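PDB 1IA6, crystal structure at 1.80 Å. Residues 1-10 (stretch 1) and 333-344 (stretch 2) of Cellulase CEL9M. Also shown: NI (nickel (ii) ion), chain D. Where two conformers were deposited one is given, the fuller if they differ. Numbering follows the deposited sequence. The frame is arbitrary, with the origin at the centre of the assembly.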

# COMPACT_ATOMS: atom_id res chain seq x y z
N ALA A 1 12.85 8.83 22.46
CA ALA A 1 12.05 9.77 23.28
C ALA A 1 11.08 9.02 24.19
O ALA A 1 10.50 8.01 23.79
CB ALA A 1 11.27 10.72 22.38
N GLY A 2 10.92 9.51 25.41
CA GLY A 2 10.03 8.87 26.36
C GLY A 2 8.61 8.73 25.84
O GLY A 2 7.95 7.72 26.08
N THR A 3 8.14 9.74 25.11
CA THR A 3 6.80 9.72 24.56
C THR A 3 6.80 10.15 23.09
O THR A 3 7.63 10.96 22.68
CB THR A 3 5.86 10.65 25.35
OG1 THR A 3 4.52 10.53 24.85
CG2 THR A 3 6.31 12.10 25.23
N HIS A 4 5.87 9.60 22.32
CA HIS A 4 5.76 9.92 20.89
C HIS A 4 4.32 10.26 20.52
O HIS A 4 3.38 9.74 21.11
CB HIS A 4 6.25 8.74 20.05
CG HIS A 4 7.74 8.54 20.10
ND1 HIS A 4 8.61 9.31 19.35
CD2 HIS A 4 8.50 7.70 20.83
CE1 HIS A 4 9.85 8.94 19.62
NE2 HIS A 4 9.82 7.97 20.51
N ASP A 5 4.16 11.13 19.53
CA ASP A 5 2.83 11.53 19.07
C ASP A 5 2.41 10.67 17.88
O ASP A 5 2.53 11.09 16.73
CB ASP A 5 2.84 13.01 18.67
CG ASP A 5 1.44 13.54 18.37
OD1 ASP A 5 0.47 12.76 18.46
OD2 ASP A 5 1.33 14.74 18.05
N TYR A 6 1.91 9.47 18.17
CA TYR A 6 1.48 8.55 17.12
C TYR A 6 0.20 9.04 16.43
O TYR A 6 -0.03 8.74 15.26
CB TYR A 6 1.22 7.16 17.70
CG TYR A 6 2.42 6.54 18.38
CD1 TYR A 6 3.58 6.24 17.66
CD2 TYR A 6 2.40 6.26 19.74
CE1 TYR A 6 4.69 5.68 18.30
CE2 TYR A 6 3.50 5.71 20.38
CZ TYR A 6 4.64 5.42 19.66
OH TYR A 6 5.73 4.89 20.30
N SER A 7 -0.61 9.79 17.17
CA SER A 7 -1.86 10.32 16.64
C SER A 7 -1.64 11.26 15.46
O SER A 7 -2.29 11.13 14.42
CB SER A 7 -2.61 11.07 17.75
OG SER A 7 -3.85 11.57 17.28
N THR A 8 -0.74 12.22 15.62
CA THR A 8 -0.45 13.19 14.57
C THR A 8 0.22 12.50 13.38
O THR A 8 -0.04 12.84 12.23
CB THR A 8 0.46 14.32 15.09
OG1 THR A 8 -0.23 15.04 16.12
CG2 THR A 8 0.80 15.29 13.97
N ALA A 9 1.09 11.53 13.66
CA ALA A 9 1.77 10.81 12.59
C ALA A 9 0.73 10.06 11.76
O ALA A 9 0.81 10.03 10.53
CB ALA A 9 2.79 9.84 13.17
N LEU A 10 -0.25 9.46 12.43
CA LEU A 10 -1.29 8.73 11.73
C LEU A 10 -2.05 9.66 10.78
O LEU A 10 -2.23 9.35 9.61
CB LEU A 10 -2.28 8.09 12.72
CG LEU A 10 -3.46 7.36 12.08
CD1 LEU A 10 -2.95 6.23 11.18
CD2 LEU A 10 -4.37 6.81 13.16
N ALA A 333 8.26 -4.11 17.21
CA ALA A 333 7.42 -3.22 16.42
C ALA A 333 7.53 -1.77 16.88
O ALA A 333 7.64 -0.86 16.06
CB ALA A 333 5.96 -3.68 16.49
N LYS A 334 7.51 -1.57 18.19
CA LYS A 334 7.60 -0.22 18.73
C LYS A 334 8.93 0.44 18.40
O LYS A 334 8.97 1.64 18.13
CB LYS A 334 7.40 -0.23 20.25
CG LYS A 334 7.23 1.16 20.84
CD LYS A 334 6.99 1.10 22.34
CE LYS A 334 6.59 2.47 22.88
NZ LYS A 334 7.65 3.49 22.70
N LYS A 335 10.01 -0.33 18.42
CA LYS A 335 11.32 0.23 18.10
C LYS A 335 11.40 0.69 16.65
O LYS A 335 12.00 1.72 16.35
CB LYS A 335 12.42 -0.78 18.40
CG LYS A 335 12.63 -1.04 19.89
CD LYS A 335 13.84 -1.93 20.14
CE LYS A 335 14.08 -2.14 21.63
NZ LYS A 335 15.29 -2.97 21.88
N GLN A 336 10.80 -0.07 15.75
CA GLN A 336 10.82 0.29 14.33
C GLN A 336 10.02 1.57 14.10
O GLN A 336 10.46 2.46 13.37
CB GLN A 336 10.26 -0.84 13.47
CG GLN A 336 10.99 -2.15 13.67
CD GLN A 336 12.50 -1.98 13.58
OE1 GLN A 336 13.04 -1.68 12.52
NE2 GLN A 336 13.17 -2.15 14.71
N VAL A 337 8.85 1.65 14.71
CA VAL A 337 8.01 2.83 14.56
C VAL A 337 8.70 4.06 15.14
O VAL A 337 8.75 5.11 14.50
CB VAL A 337 6.66 2.66 15.27
CG1 VAL A 337 5.86 3.95 15.20
CG2 VAL A 337 5.87 1.53 14.63
N ASP A 338 9.23 3.93 16.35
CA ASP A 338 9.89 5.06 16.99
C ASP A 338 11.11 5.52 16.20
O ASP A 338 11.43 6.71 16.19
CB ASP A 338 10.29 4.71 18.43
CG ASP A 338 9.09 4.53 19.34
OD1 ASP A 338 7.97 4.91 18.93
OD2 ASP A 338 9.25 4.02 20.47
N TYR A 339 11.78 4.59 15.54
CA TYR A 339 12.95 4.93 14.73
C TYR A 339 12.50 5.83 13.58
O TYR A 339 13.12 6.85 13.29
CB TYR A 339 13.60 3.65 14.19
CG TYR A 339 14.86 3.88 13.37
CD1 TYR A 339 14.79 4.36 12.06
CD2 TYR A 339 16.12 3.61 13.90
CE1 TYR A 339 15.94 4.57 11.31
CE2 TYR A 339 17.28 3.81 13.15
CZ TYR A 339 17.18 4.29 11.86
OH TYR A 339 18.32 4.50 11.11
N ILE A 340 11.40 5.44 12.94
CA ILE A 340 10.84 6.20 11.82
C ILE A 340 10.43 7.61 12.26
O ILE A 340 10.63 8.57 11.52
CB ILE A 340 9.61 5.45 11.23
CG1 ILE A 340 10.09 4.19 10.51
CG2 ILE A 340 8.83 6.37 10.29
CD1 ILE A 340 8.97 3.26 10.09
N LEU A 341 9.88 7.72 13.46
CA LEU A 341 9.42 9.01 13.98
C LEU A 341 10.53 9.95 14.45
O LEU A 341 10.26 11.13 14.70
CB LEU A 341 8.42 8.78 15.12
CG LEU A 341 7.13 8.05 14.71
CD1 LEU A 341 6.26 7.82 15.94
CD2 LEU A 341 6.39 8.87 13.68
N GLY A 342 11.75 9.46 14.59
CA GLY A 342 12.83 10.34 15.01
C GLY A 342 13.88 9.77 15.94
O GLY A 342 14.91 10.41 16.16
N ASP A 343 13.63 8.60 16.50
CA ASP A 343 14.58 7.96 17.41
C ASP A 343 15.66 7.24 16.62
O ASP A 343 15.68 6.01 16.59
CB ASP A 343 13.86 6.95 18.30
CG ASP A 343 13.18 7.60 19.48
OD1 ASP A 343 12.95 8.83 19.46
OD2 ASP A 343 12.87 6.86 20.44
N ASN A 344 16.54 7.99 15.98
CA ASN A 344 17.60 7.39 15.17
C ASN A 344 18.87 8.24 15.20
O ASN A 344 18.84 9.40 15.60
CB ASN A 344 17.10 7.22 13.73
CG ASN A 344 16.59 8.52 13.14
OD1 ASN A 344 17.35 9.47 12.96
ND2 ASN A 344 15.30 8.57 12.85
NI NI D . 11.44 7.37 21.72
O HOH W 1 11.05 5.42 22.41

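A nickel ion pins the N-terminus of the chain to the loop after helix 333-341, and beside it a tyrosine packs against that helix, so the contact is part metal site, part polar-tipped apolar knob. The nickel is bound by Ala1 through N (2.2 Å) and O (2.4 Å), a chelate that the free terminal amine makes possible, by His4 NE2 (2.1 Å), by Asp343 OD2 (2.0 Å) and by water 1 (2.1 Å). Ala1 N and Asp343 OD2 lie 2.8 Å apart because both bind the metal; the other carboxylate oxygen, Asp343 OD1, accepts a weak hydrogen bond from Ala1 N at 3.0 Å. Asp343 OD1 also lies at the edge of the imidazole, 3.1 Å from His4 CE1. The coordinated water donates to Asp338 OD2 (3.0 Å), linking the metal to the helix.

Asp338 is also the polar hub of the second half. Its OD1 accepts a short hydrogen bond from Tyr6 OH (2.6 Å), while its OD2 forms a salt bridge with Lys334 NZ (2.8 Å), one turn earlier. Lys334, extended until a final m torsion, also brings NZ to Tyr6 OH in a weak bond of 3.4 Å. Both oxygens of the buried Asp338 carboxylate are thus engaged. Tyr6 sits as a knob among Lys334, Val337, Asp338 and Leu341: its hydroxyl reaches the polar pair while its CE1 packs against Val337 CG1 (3.7 Å) and Leu341 CD1 (3.6 Å). The other methyl of Leu341, CD2, meets Ala9 CB at 3.8 Å, where the small Ala9 side chain points toward the other stretch. These four apolar partners are buried; the stretches together bury 383 Å².

Asp5 caps helix 6-10, its OD1 accepting from Thr8 N (3.1 Å), and Gly342, at positive phi, ends helix 333-341 in a Schellman motif just before Asp343; a CB there would jam against the preceding carbonyl O.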